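Local coordinates for protein PlaB phospholipase (PDB 6ZTI) that hydrolyses phospholipids, probably through an alpha/beta hydrolase domain, and binds NAD(H), which mediates its tetramerization and thereby controls its activity, at residues W165-S170 against R383-R388; S341-R346 against V453-M458; V67-I72 against K160-W165; A130-G135 against G219-A224. One frame throughout, in Å; residues are numbered along the deposited sequence. Where two conformers were deposited one is given.

Interaction 1: residues W165-S170 against R383-R388; sequences WLELGS and RNLNNR. With SND (thionicotinamide-adenine-dinucleotide), chain O.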
# COMPACT_ATOMS: atom_id res chain seq x y z
N TRP B 165 -6.11 3.94 18.62
CA TRP B 165 -6.97 4.78 19.46
C TRP B 165 -6.28 6.10 19.78
O TRP B 165 -6.87 7.17 19.66
CB TRP B 165 -7.35 4.04 20.76
CG TRP B 165 -8.54 4.63 21.50
CD1 TRP B 165 -9.82 4.12 21.54
CD2 TRP B 165 -8.58 5.84 22.29
NE1 TRP B 165 -10.63 4.93 22.30
CE2 TRP B 165 -9.90 5.99 22.77
CE3 TRP B 165 -7.63 6.79 22.64
CZ2 TRP B 165 -10.29 7.05 23.56
CZ3 TRP B 165 -8.02 7.86 23.44
CH2 TRP B 165 -9.33 7.98 23.89
N LEU B 166 -5.01 6.03 20.18
CA LEU B 166 -4.32 7.23 20.63
C LEU B 166 -3.99 8.19 19.49
O LEU B 166 -3.72 9.36 19.76
CB LEU B 166 -3.05 6.82 21.36
CG LEU B 166 -3.27 6.21 22.74
CD1 LEU B 166 -2.05 5.42 23.18
CD2 LEU B 166 -3.59 7.32 23.77
N GLU B 167 -4.02 7.73 18.24
CA GLU B 167 -3.64 8.57 17.11
C GLU B 167 -4.54 9.80 17.04
O GLU B 167 -5.76 9.69 17.12
CB GLU B 167 -3.72 7.77 15.81
CG GLU B 167 -3.08 8.47 14.59
CD GLU B 167 -3.15 7.65 13.29
OE1 GLU B 167 -3.72 6.54 13.29
OE2 GLU B 167 -2.63 8.12 12.26
N LEU B 168 -3.92 10.97 16.91
CA LEU B 168 -4.69 12.18 16.69
C LEU B 168 -5.68 11.96 15.56
O LEU B 168 -5.36 11.34 14.54
CB LEU B 168 -3.75 13.35 16.38
CG LEU B 168 -2.80 13.76 17.51
CD1 LEU B 168 -1.86 14.83 16.99
CD2 LEU B 168 -3.53 14.29 18.71
N GLY B 169 -6.91 12.44 15.75
CA GLY B 169 -7.95 12.26 14.76
C GLY B 169 -8.56 10.88 14.70
O GLY B 169 -9.32 10.60 13.78
N SER B 170 -8.25 10.01 15.66
CA SER B 170 -8.76 8.65 15.65
C SER B 170 -10.28 8.63 15.64
O SER B 170 -10.94 9.36 16.38
CB SER B 170 -8.25 7.91 16.88
OG SER B 170 -8.97 6.73 17.11
N ARG B 383 -2.35 14.39 9.97
CA ARG B 383 -3.51 13.80 9.34
C ARG B 383 -3.53 12.32 9.69
O ARG B 383 -2.51 11.63 9.56
CB ARG B 383 -3.54 13.98 7.82
CG ARG B 383 -4.92 13.67 7.24
CD ARG B 383 -5.00 13.93 5.74
NE ARG B 383 -4.20 12.98 4.98
CZ ARG B 383 -4.14 12.95 3.65
NH1 ARG B 383 -4.83 13.83 2.94
NH2 ARG B 383 -3.39 12.04 3.04
N ASN B 384 -4.69 11.85 10.14
CA ASN B 384 -4.81 10.47 10.59
C ASN B 384 -4.57 9.52 9.43
O ASN B 384 -5.07 9.72 8.31
CB ASN B 384 -6.20 10.25 11.20
CG ASN B 384 -6.32 8.89 11.88
OD1 ASN B 384 -6.62 7.89 11.25
ND2 ASN B 384 -6.08 8.86 13.18
N LEU B 385 -3.79 8.47 9.69
CA LEU B 385 -3.43 7.53 8.65
C LEU B 385 -4.54 6.54 8.32
O LEU B 385 -4.55 5.98 7.22
CB LEU B 385 -2.17 6.75 9.05
CG LEU B 385 -0.93 7.60 9.34
CD1 LEU B 385 0.27 6.69 9.68
CD2 LEU B 385 -0.59 8.51 8.18
N ASN B 386 -5.47 6.31 9.25
CA ASN B 386 -6.59 5.41 8.98
C ASN B 386 -7.78 6.12 8.36
O ASN B 386 -8.54 5.50 7.62
CB ASN B 386 -7.00 4.71 10.28
CG ASN B 386 -5.94 3.73 10.78
OD1 ASN B 386 -5.45 2.90 10.02
ND2 ASN B 386 -5.60 3.83 12.06
N ASN B 387 -7.96 7.42 8.64
CA ASN B 387 -9.07 8.20 8.11
C ASN B 387 -8.51 9.55 7.66
O ASN B 387 -8.24 10.41 8.50
CB ASN B 387 -10.17 8.38 9.16
CG ASN B 387 -11.38 9.09 8.62
OD1 ASN B 387 -11.34 9.72 7.55
ND2 ASN B 387 -12.48 9.02 9.36
N ARG B 388 -8.38 9.76 6.35
CA ARG B 388 -7.78 10.99 5.85
C ARG B 388 -8.71 12.19 5.96
O ARG B 388 -8.27 13.32 5.70
CB ARG B 388 -7.34 10.80 4.41
CG ARG B 388 -6.21 9.79 4.27
CD ARG B 388 -5.95 9.47 2.82
NE ARG B 388 -6.73 8.32 2.37
CZ ARG B 388 -6.82 7.92 1.11
NH1 ARG B 388 -6.19 8.59 0.15
NH2 ARG B 388 -7.54 6.86 0.80
PA SND O . 2.24 16.95 6.36
O1A SND O . 2.71 16.02 7.42
O2A SND O . 2.37 18.43 6.69
O5B SND O . 0.69 16.70 5.95
C5B SND O . 0.22 15.34 5.88
C4B SND O . -1.03 15.27 5.04
O4B SND O . -2.04 16.16 5.58
C3B SND O . -0.86 15.69 3.58
O3B SND O . -1.64 14.86 2.73
C2B SND O . -1.35 17.13 3.58
O2B SND O . -1.83 17.56 2.32
C1B SND O . -2.50 17.02 4.57
N9A SND O . -2.87 18.29 5.17
C8A SND O . -2.14 19.00 6.09
N7A SND O . -2.64 20.19 6.36
C5A SND O . -3.77 20.26 5.57
C6A SND O . -4.70 21.28 5.34
N6A SND O . -4.68 22.45 5.99
N1A SND O . -5.67 21.06 4.43
C2A SND O . -5.72 19.87 3.83
N3A SND O . -4.91 18.82 3.97
C4A SND O . -3.94 19.09 4.84
O3 SND O . 3.05 16.70 5.02
PN SND O . 2.97 17.17 3.49
O1N SND O . 2.31 18.49 3.42
O2N SND O . 2.41 16.05 2.70
O5D SND O . 4.55 17.32 3.24
C5D SND O . 5.34 16.19 2.80
C4D SND O . 6.73 16.22 3.40
O4D SND O . 7.33 17.53 3.21
C3D SND O . 6.83 15.96 4.90
O3D SND O . 8.09 15.37 5.21
C2D SND O . 6.73 17.38 5.47
O2D SND O . 7.27 17.48 6.78
C1D SND O . 7.58 18.13 4.46
N1N SND O . 7.14 19.58 4.39
C2N SND O . 6.10 19.88 3.59
C3N SND O . 5.70 21.19 3.44
C7N SND O . 4.61 21.54 2.49
S7N SND O . 4.81 22.77 1.38
N7N SND O . 3.53 20.79 2.51
C4N SND O . 6.39 22.18 4.13
C5N SND O . 7.45 21.85 4.95
C6N SND O . 7.81 20.53 5.07
O HOH W 1 -6.46 6.02 14.20
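Glu167 and Asn384 join the turn after helix 160-166 to the connection between strands 378-383 and 390-396; Arg383, which ends the first of these strands, lines a thio-NAD pocket. The helix ends in a type II beta turn from Glu167 to Ser170, closed by a bond from Ser170 N to Glu167 O. Gly169, at phi 76°, brings its CA within 5.5 Å of Asn384 CA. The carboxylate of Glu167 lies stacked over the amide of Asn384, the two planes 29° apart. From there Glu167 OE2 accepts from Leu385 N at 2.8 Å, the donor standing above the carboxylate plane. Asn384 has CG anti to its backbone N (chi1 -171°), and its ND2 donates almost straight to Leu168 O at 2.9 Å. Its other branch turns back on its own loop: OD1 accepts from Asn386 N, an Asx turn, and from Asn387 N. A water accepts from ND2 of both Asn384 and Asn386 and donates to Glu167 OE1 at 2.9 Å. Arg383 leaves in another direction, and ribose O3B of the dinucleotide sits over one guanidinium face, 3.3 Å from Arg383 CZ. Gln140 also bonds to Glu167 OE2. With amide and N-H donors gathered round it, the largely buried carboxylate is probably stabilised as an anion, and Asn384, held at both ends of its amide, has its flip state fixed.

Interaction 2: residues S341-R346 against V453-M458; sequences SMIIFR and VMVEIM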
# COMPACT_ATOMS: atom_id res chain seq x y z
N SER B 341 -4.07 25.70 21.59
CA SER B 341 -5.38 25.15 21.25
C SER B 341 -5.19 24.06 20.20
O SER B 341 -4.33 24.17 19.32
CB SER B 341 -6.32 26.22 20.72
OG SER B 341 -6.42 27.32 21.62
N MET B 342 -6.00 23.00 20.29
CA MET B 342 -5.96 21.91 19.34
C MET B 342 -7.32 21.83 18.65
O MET B 342 -8.36 21.92 19.30
CB MET B 342 -5.61 20.60 20.02
CG MET B 342 -5.25 19.51 19.07
SD MET B 342 -4.37 18.16 19.84
CE MET B 342 -5.72 17.05 20.17
N ILE B 343 -7.29 21.71 17.34
CA ILE B 343 -8.48 21.57 16.53
C ILE B 343 -8.42 20.21 15.87
O ILE B 343 -7.40 19.86 15.26
CB ILE B 343 -8.59 22.68 15.47
CG1 ILE B 343 -8.36 24.05 16.09
CG2 ILE B 343 -9.97 22.59 14.79
CD1 ILE B 343 -8.51 25.19 15.09
N ILE B 344 -9.47 19.42 16.02
CA ILE B 344 -9.62 18.16 15.30
C ILE B 344 -10.73 18.38 14.28
O ILE B 344 -11.89 18.58 14.65
CB ILE B 344 -9.94 16.99 16.24
CG1 ILE B 344 -8.87 16.84 17.31
CG2 ILE B 344 -10.04 15.65 15.44
CD1 ILE B 344 -9.27 15.93 18.47
N PHE B 345 -10.38 18.35 13.00
CA PHE B 345 -11.36 18.51 11.93
C PHE B 345 -11.83 17.15 11.45
O PHE B 345 -11.03 16.23 11.25
CB PHE B 345 -10.81 19.28 10.72
CG PHE B 345 -10.42 20.71 11.01
CD1 PHE B 345 -11.33 21.73 10.89
CD2 PHE B 345 -9.11 21.02 11.33
CE1 PHE B 345 -10.96 23.03 11.14
CE2 PHE B 345 -8.74 22.31 11.59
CZ PHE B 345 -9.65 23.32 11.48
N ARG B 346 -13.14 17.04 11.26
CA ARG B 346 -13.78 15.89 10.67
C ARG B 346 -14.56 16.37 9.46
O ARG B 346 -15.51 17.15 9.61
CB ARG B 346 -14.71 15.21 11.66
CG ARG B 346 -15.29 13.93 11.14
CD ARG B 346 -16.43 13.46 12.00
NE ARG B 346 -16.82 12.10 11.65
CZ ARG B 346 -18.00 11.57 11.94
NH1 ARG B 346 -18.91 12.30 12.59
NH2 ARG B 346 -18.26 10.32 11.60
N VAL B 453 -10.89 21.61 20.39
CA VAL B 453 -12.23 21.78 19.83
C VAL B 453 -12.38 20.81 18.67
O VAL B 453 -11.50 20.71 17.80
CB VAL B 453 -12.50 23.24 19.39
CG1 VAL B 453 -11.52 23.69 18.31
CG2 VAL B 453 -13.93 23.39 18.88
N MET B 454 -13.49 20.07 18.66
CA MET B 454 -13.82 19.16 17.57
C MET B 454 -14.71 19.89 16.57
O MET B 454 -15.72 20.49 16.95
CB MET B 454 -14.52 17.92 18.11
CG MET B 454 -13.67 17.17 19.17
SD MET B 454 -14.65 16.09 20.21
CE MET B 454 -15.20 14.89 19.03
N VAL B 455 -14.32 19.87 15.31
CA VAL B 455 -15.01 20.63 14.27
C VAL B 455 -15.45 19.63 13.21
O VAL B 455 -14.63 19.10 12.46
CB VAL B 455 -14.11 21.72 13.66
CG1 VAL B 455 -14.89 22.54 12.62
CG2 VAL B 455 -13.55 22.64 14.75
N GLU B 456 -16.75 19.38 13.15
CA GLU B 456 -17.30 18.49 12.13
C GLU B 456 -17.88 19.36 11.02
O GLU B 456 -18.82 20.11 11.25
CB GLU B 456 -18.38 17.58 12.72
CG GLU B 456 -18.98 16.64 11.70
CD GLU B 456 -20.04 15.73 12.29
OE1 GLU B 456 -19.67 14.72 12.92
OE2 GLU B 456 -21.24 16.04 12.14
N ILE B 457 -17.33 19.24 9.82
CA ILE B 457 -17.81 20.00 8.67
C ILE B 457 -18.47 19.03 7.71
O ILE B 457 -17.83 18.10 7.21
CB ILE B 457 -16.67 20.79 8.00
CG1 ILE B 457 -16.04 21.78 8.98
CG2 ILE B 457 -17.21 21.50 6.76
CD1 ILE B 457 -14.68 22.19 8.63
N MET B 458 -19.77 19.23 7.46
CA MET B 458 -20.53 18.40 6.53
C MET B 458 -20.87 19.23 5.29
O MET B 458 -21.64 20.19 5.36
CB MET B 458 -21.81 17.88 7.18
CG MET B 458 -22.59 16.92 6.27
SD MET B 458 -24.29 16.64 6.76
CE MET B 458 -24.08 15.41 8.05
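Ile343 and Val453 lie side by side and point the same way, as do Phe345 with Val455 and Arg346 with Glu456, the pattern expected of parallel strands in register. The two strands, 340-349 and 452-463, are neighbours in the large mixed beta-sheet that forms much of the C-terminal half. Their local axes run 4.7 Å apart with 21° between their directions. Five backbone hydrogen bonds join them, from Val453 N to Met342 O at the start to Ile457 N to Arg346 O at the end.

One face of the sheet carries Ile343, Phe345, Val453 and Val455. The Ile343 and Val455 side chains cross obliquely, with Ile343 CG2 3.6 Å from Val455 CG2, and the same isoleucine methyl lies over the rim of one face of the Phe345 ring. That ring has CD1 3.9 Å from Val455 CB; Ile457 CD1 reaches the same ring atom at 4.1 Å. Phe415 meets the ring edge-to-face, and Leu360 and Tyr393, both NAD(+)-binding residues, lie close by, consistent with this face lying behind the nucleotide site.

On the other face, where Trp174 of helix 171-180 packs, the extended Arg346 chain runs alongside Glu456. Their guanidinium and carboxylate planes are 54° apart. Glu456 OE2 has a long, weak ion pair with Lys234, whereas Glu456 OE1 makes the salt bridge: Arg346 NH1 approaches it to 2.6 Å from above the carboxylate plane, with an N-H...O angle of 133°.

Interaction 3: residues V67-I72 against K160-W165; sequences VTVDDI and KCVLDW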
# COMPACT_ATOMS: atom_id res chain seq x y z
N VAL B 67 -4.83 -6.60 21.50
CA VAL B 67 -5.69 -6.08 22.56
C VAL B 67 -6.12 -4.67 22.21
O VAL B 67 -5.30 -3.84 21.80
CB VAL B 67 -4.96 -6.13 23.92
CG1 VAL B 67 -5.80 -5.47 25.01
CG2 VAL B 67 -4.63 -7.58 24.27
N THR B 68 -7.42 -4.40 22.36
CA THR B 68 -8.00 -3.10 22.05
C THR B 68 -8.41 -2.38 23.34
O THR B 68 -8.52 -2.97 24.42
CB THR B 68 -9.22 -3.25 21.14
OG1 THR B 68 -10.31 -3.82 21.88
CG2 THR B 68 -8.91 -4.14 19.92
N VAL B 69 -8.65 -1.07 23.20
CA VAL B 69 -9.15 -0.28 24.32
C VAL B 69 -10.50 -0.83 24.79
O VAL B 69 -10.77 -0.91 25.99
CB VAL B 69 -9.24 1.21 23.93
CG1 VAL B 69 -9.92 2.04 25.00
CG2 VAL B 69 -7.85 1.76 23.67
N ASP B 70 -11.34 -1.25 23.84
CA ASP B 70 -12.57 -1.94 24.18
C ASP B 70 -12.31 -3.18 25.04
O ASP B 70 -12.98 -3.39 26.06
CB ASP B 70 -13.30 -2.34 22.90
CG ASP B 70 -14.54 -3.16 23.17
OD1 ASP B 70 -15.50 -2.60 23.75
OD2 ASP B 70 -14.56 -4.35 22.79
N ASP B 71 -11.37 -4.03 24.61
CA ASP B 71 -10.97 -5.21 25.38
C ASP B 71 -10.55 -4.84 26.80
O ASP B 71 -10.95 -5.51 27.77
CB ASP B 71 -9.79 -5.92 24.71
CG ASP B 71 -10.11 -6.52 23.34
OD1 ASP B 71 -11.30 -6.66 22.95
OD2 ASP B 71 -9.12 -6.87 22.65
N ILE B 72 -9.72 -3.81 26.95
CA ILE B 72 -9.17 -3.48 28.25
C ILE B 72 -10.26 -2.95 29.18
O ILE B 72 -10.26 -3.25 30.37
CB ILE B 72 -8.02 -2.47 28.12
CG1 ILE B 72 -6.85 -3.10 27.35
CG2 ILE B 72 -7.55 -2.00 29.48
CD1 ILE B 72 -5.87 -2.08 26.80
N LYS B 160 -0.45 -2.23 18.71
CA LYS B 160 -0.89 -1.47 17.54
C LYS B 160 -2.32 -0.98 17.68
O LYS B 160 -2.65 0.12 17.24
CB LYS B 160 -0.75 -2.33 16.28
CG LYS B 160 -0.85 -1.52 14.98
CD LYS B 160 -2.28 -1.48 14.45
CE LYS B 160 -2.39 -0.62 13.20
NZ LYS B 160 -3.78 -0.62 12.66
N CYS B 161 -3.20 -1.80 18.28
CA CYS B 161 -4.60 -1.39 18.36
C CYS B 161 -4.80 -0.23 19.32
O CYS B 161 -5.65 0.63 19.09
CB CYS B 161 -5.47 -2.58 18.75
SG CYS B 161 -5.64 -3.80 17.40
N VAL B 162 -4.03 -0.19 20.41
CA VAL B 162 -4.11 0.97 21.28
C VAL B 162 -3.54 2.22 20.59
O VAL B 162 -4.00 3.33 20.84
CB VAL B 162 -3.38 0.69 22.61
CG1 VAL B 162 -3.35 1.96 23.47
CG2 VAL B 162 -4.07 -0.46 23.34
N LEU B 163 -2.52 2.05 19.74
CA LEU B 163 -2.00 3.19 19.00
C LEU B 163 -3.02 3.74 18.01
O LEU B 163 -3.07 4.95 17.78
CB LEU B 163 -0.73 2.80 18.24
CG LEU B 163 0.49 2.45 19.11
CD1 LEU B 163 1.68 2.09 18.23
CD2 LEU B 163 0.85 3.60 20.03
N ASP B 164 -3.85 2.87 17.42
CA ASP B 164 -4.92 3.37 16.56
C ASP B 164 -5.90 4.24 17.34
O ASP B 164 -6.47 5.18 16.77
CB ASP B 164 -5.65 2.20 15.91
CG ASP B 164 -4.82 1.48 14.87
OD1 ASP B 164 -3.98 2.12 14.21
OD2 ASP B 164 -5.01 0.26 14.72
N TRP B 165 -6.11 3.94 18.62
CA TRP B 165 -6.97 4.78 19.46
C TRP B 165 -6.28 6.10 19.78
O TRP B 165 -6.87 7.17 19.66
CB TRP B 165 -7.35 4.04 20.76
CG TRP B 165 -8.54 4.63 21.50
CD1 TRP B 165 -9.82 4.12 21.54
CD2 TRP B 165 -8.58 5.84 22.29
NE1 TRP B 165 -10.63 4.93 22.30
CE2 TRP B 165 -9.90 5.99 22.77
CE3 TRP B 165 -7.63 6.79 22.64
CZ2 TRP B 165 -10.29 7.05 23.56
CZ3 TRP B 165 -8.02 7.86 23.44
CH2 TRP B 165 -9.33 7.98 23.89
O HOH W 2 -8.19 0.32 20.27
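Val69 lies across the five-membered ring of Trp165, its CG1 over the face 4.3 Å from the ring centroid and 24° off the normal, which meets the geometry of a CH-pi contact. Its second methyl, CG2, presses on the root of the indole, 3.7 Å from Trp165 CG. Trp165 CG is anti to the backbone N (chi1 -163°), which puts it within reach of that methyl, and the valine and tryptophan side chains cross at about a right angle. A second apolar cluster centres on Val162, whose CG2 is met by Ile72 CD1 at 4.2 Å and, more loosely, by Val69 CG2. Farther along, Cys161 CB sits 3.3 Å from Val67 O and touches Thr68 CG2.

The contact sets the first turn of helix 69-89 against helix 160-166. That first turn is closed by a capping box: Asp71 N donates to Thr68 OG1 at 2.9 Å, and Thr68 N returns a bond to Asp71 OD2 at 3.0 Å, approaching from above the carboxylate plane. No direct hydrogen bond crosses between the segments. Instead, a water donates to Cys161 O at 2.8 Å and accepts from Val69 N. Pro104 of helix 102-114 and several residues of helix 171-180 also pack on Trp165.

Asp70 and Asp71 form salt bridges with Arg351 and Arg461 of the third subunit, so the helix start that packs on Trp165 is also part of a tetramer interface. Apolar contact holds the helices together within the chain, while charge pairing links the same turn to another chain; the carboxylate of Asp71 serves both the capping box and the intersubunit salt bridge, and its negative charge probably also favours the helix N terminus.

Interaction 4: residues A130-G135 against G219-A224; sequences APANHG and GVVRVA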
# COMPACT_ATOMS: atom_id res chain seq x y z
N ALA B 130 -2.31 13.47 33.43
CA ALA B 130 -1.84 13.61 32.05
C ALA B 130 -2.53 12.62 31.12
O ALA B 130 -1.85 11.91 30.36
CB ALA B 130 -0.32 13.41 31.98
N PRO B 131 -3.86 12.57 31.12
CA PRO B 131 -4.57 11.62 30.25
C PRO B 131 -4.52 12.04 28.79
O PRO B 131 -4.64 13.23 28.47
CB PRO B 131 -6.01 11.70 30.77
CG PRO B 131 -6.13 13.13 31.18
CD PRO B 131 -4.80 13.47 31.82
N ALA B 132 -4.39 11.05 27.91
CA ALA B 132 -4.39 11.28 26.46
C ALA B 132 -5.82 11.28 25.92
O ALA B 132 -6.18 10.54 25.01
CB ALA B 132 -3.53 10.24 25.75
N ASN B 133 -6.64 12.16 26.50
CA ASN B 133 -8.07 12.12 26.23
C ASN B 133 -8.40 12.49 24.79
O ASN B 133 -9.40 12.00 24.26
CB ASN B 133 -8.81 13.03 27.20
CG ASN B 133 -8.99 12.38 28.55
OD1 ASN B 133 -9.31 11.19 28.66
ND2 ASN B 133 -8.77 13.15 29.60
N HIS B 134 -7.60 13.34 24.15
CA HIS B 134 -7.79 13.65 22.74
C HIS B 134 -6.62 13.14 21.90
O HIS B 134 -6.41 13.62 20.78
CB HIS B 134 -7.98 15.15 22.55
CG HIS B 134 -9.17 15.70 23.27
ND1 HIS B 134 -10.45 15.70 22.74
CD2 HIS B 134 -9.28 16.27 24.49
CE1 HIS B 134 -11.28 16.24 23.60
NE2 HIS B 134 -10.60 16.60 24.67
N GLY B 135 -5.85 12.19 22.42
CA GLY B 135 -4.80 11.52 21.66
C GLY B 135 -3.41 12.04 21.99
O GLY B 135 -3.22 12.99 22.75
N GLY B 219 5.89 16.19 26.86
CA GLY B 219 6.69 15.21 26.17
C GLY B 219 5.88 14.11 25.53
O GLY B 219 6.39 13.44 24.63
N VAL B 220 4.64 13.90 25.97
CA VAL B 220 3.82 12.81 25.44
C VAL B 220 2.43 13.31 25.10
O VAL B 220 1.89 12.97 24.05
CB VAL B 220 3.76 11.64 26.43
CG1 VAL B 220 2.82 10.56 25.93
CG2 VAL B 220 5.13 11.08 26.68
N VAL B 221 1.82 14.11 25.98
CA VAL B 221 0.46 14.59 25.79
C VAL B 221 0.45 16.11 25.86
O VAL B 221 1.04 16.70 26.77
CB VAL B 221 -0.51 14.00 26.84
CG1 VAL B 221 -0.75 12.53 26.56
CG2 VAL B 221 0.03 14.19 28.25
N ARG B 222 -0.22 16.72 24.91
CA ARG B 222 -0.40 18.16 24.93
C ARG B 222 -1.40 18.53 26.03
O ARG B 222 -2.39 17.83 26.24
CB ARG B 222 -0.90 18.63 23.56
CG ARG B 222 0.03 18.25 22.42
CD ARG B 222 -0.65 18.30 21.08
NE ARG B 222 0.31 18.37 20.00
CZ ARG B 222 0.01 18.26 18.70
NH1 ARG B 222 -1.23 18.05 18.31
NH2 ARG B 222 0.98 18.35 17.79
N VAL B 223 -1.12 19.63 26.74
CA VAL B 223 -2.07 20.10 27.75
C VAL B 223 -3.48 20.11 27.19
O VAL B 223 -4.43 19.66 27.82
CB VAL B 223 -1.66 21.49 28.27
CG1 VAL B 223 -2.70 22.03 29.26
CG2 VAL B 223 -0.29 21.47 28.92
N ALA B 224 -3.64 20.68 26.00
CA ALA B 224 -4.97 20.79 25.44
C ALA B 224 -5.59 19.43 25.17
O ALA B 224 -6.82 19.30 25.23
CB ALA B 224 -4.94 21.61 24.15
O HOH W 3 -1.35 15.11 22.85
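Ala130 to Gly135 folds through two overlapping tight turns beside the approach to helix 223-226. Ala132 is the centre of an inverse gamma turn, with a weak bond from Asn133 N to Pro131 O, and it also begins a type I beta turn closed by Gly135 N to Ala132 O at 3.1 Å. This segment follows strand 123-129 of the six-stranded parallel sheet, the core of the alpha/beta hydrolase domain. The touching parts of the two segments run 67° apart, with Ala132 CA and Val221 CA separated by 5.9 Å. Gly135 has phi 102°, a backbone region that suits glycine.

Val221 carries most of the apolar contact by dividing its two methyls between two alanines. CG1, beside the backbone N (chi1 -71°), meets Ala132 CB at 3.7 Å. CG2, placed between the backbone N and the carbonyl carbon, meets Ala130 CB at 3.8 Å and also covers Ala130 O, a buried oxygen for which the model contains no hydrogen-bonding partner. Val221 was deposited in two conformers, and this description applies to one of them.

At the other end His134 points toward Ala224, bringing CD2 to 4.0 Å from Ala224 O, while the histidine's main polar partner is Asn227. Arg222 extends instead to salt bridges with Glu214 and with Asp380, a residue of a thio-NAD pocket. No hydrogen bond joins the segments directly, but one water spans them, donating to Gly135 O and accepting from Arg222 N, each at 2.8 Å.

Overall arrangement
From the N terminus, interaction 3 opens first, at 67-72, and closes at 160-165, with interaction 4 opening inside that loop at 130-135; the two therefore cross. Interaction 1 begins on the same helix, sharing Trp165, and crosses interaction 4, which closes at 219-224. Interaction 2 opens at 341-346, before interaction 1 closes at 383-388, so these two also cross; interaction 2 closes last, at 453-458. Leu168 touches both Met342 and Arg222, and Trp165 reaches Ala132, making 165-170 a meeting point. Together the contacts connect helices and loops around the parallel hydrolase sheet with the mixed C-terminal sheet and the strands that carry nucleotide-binding residues.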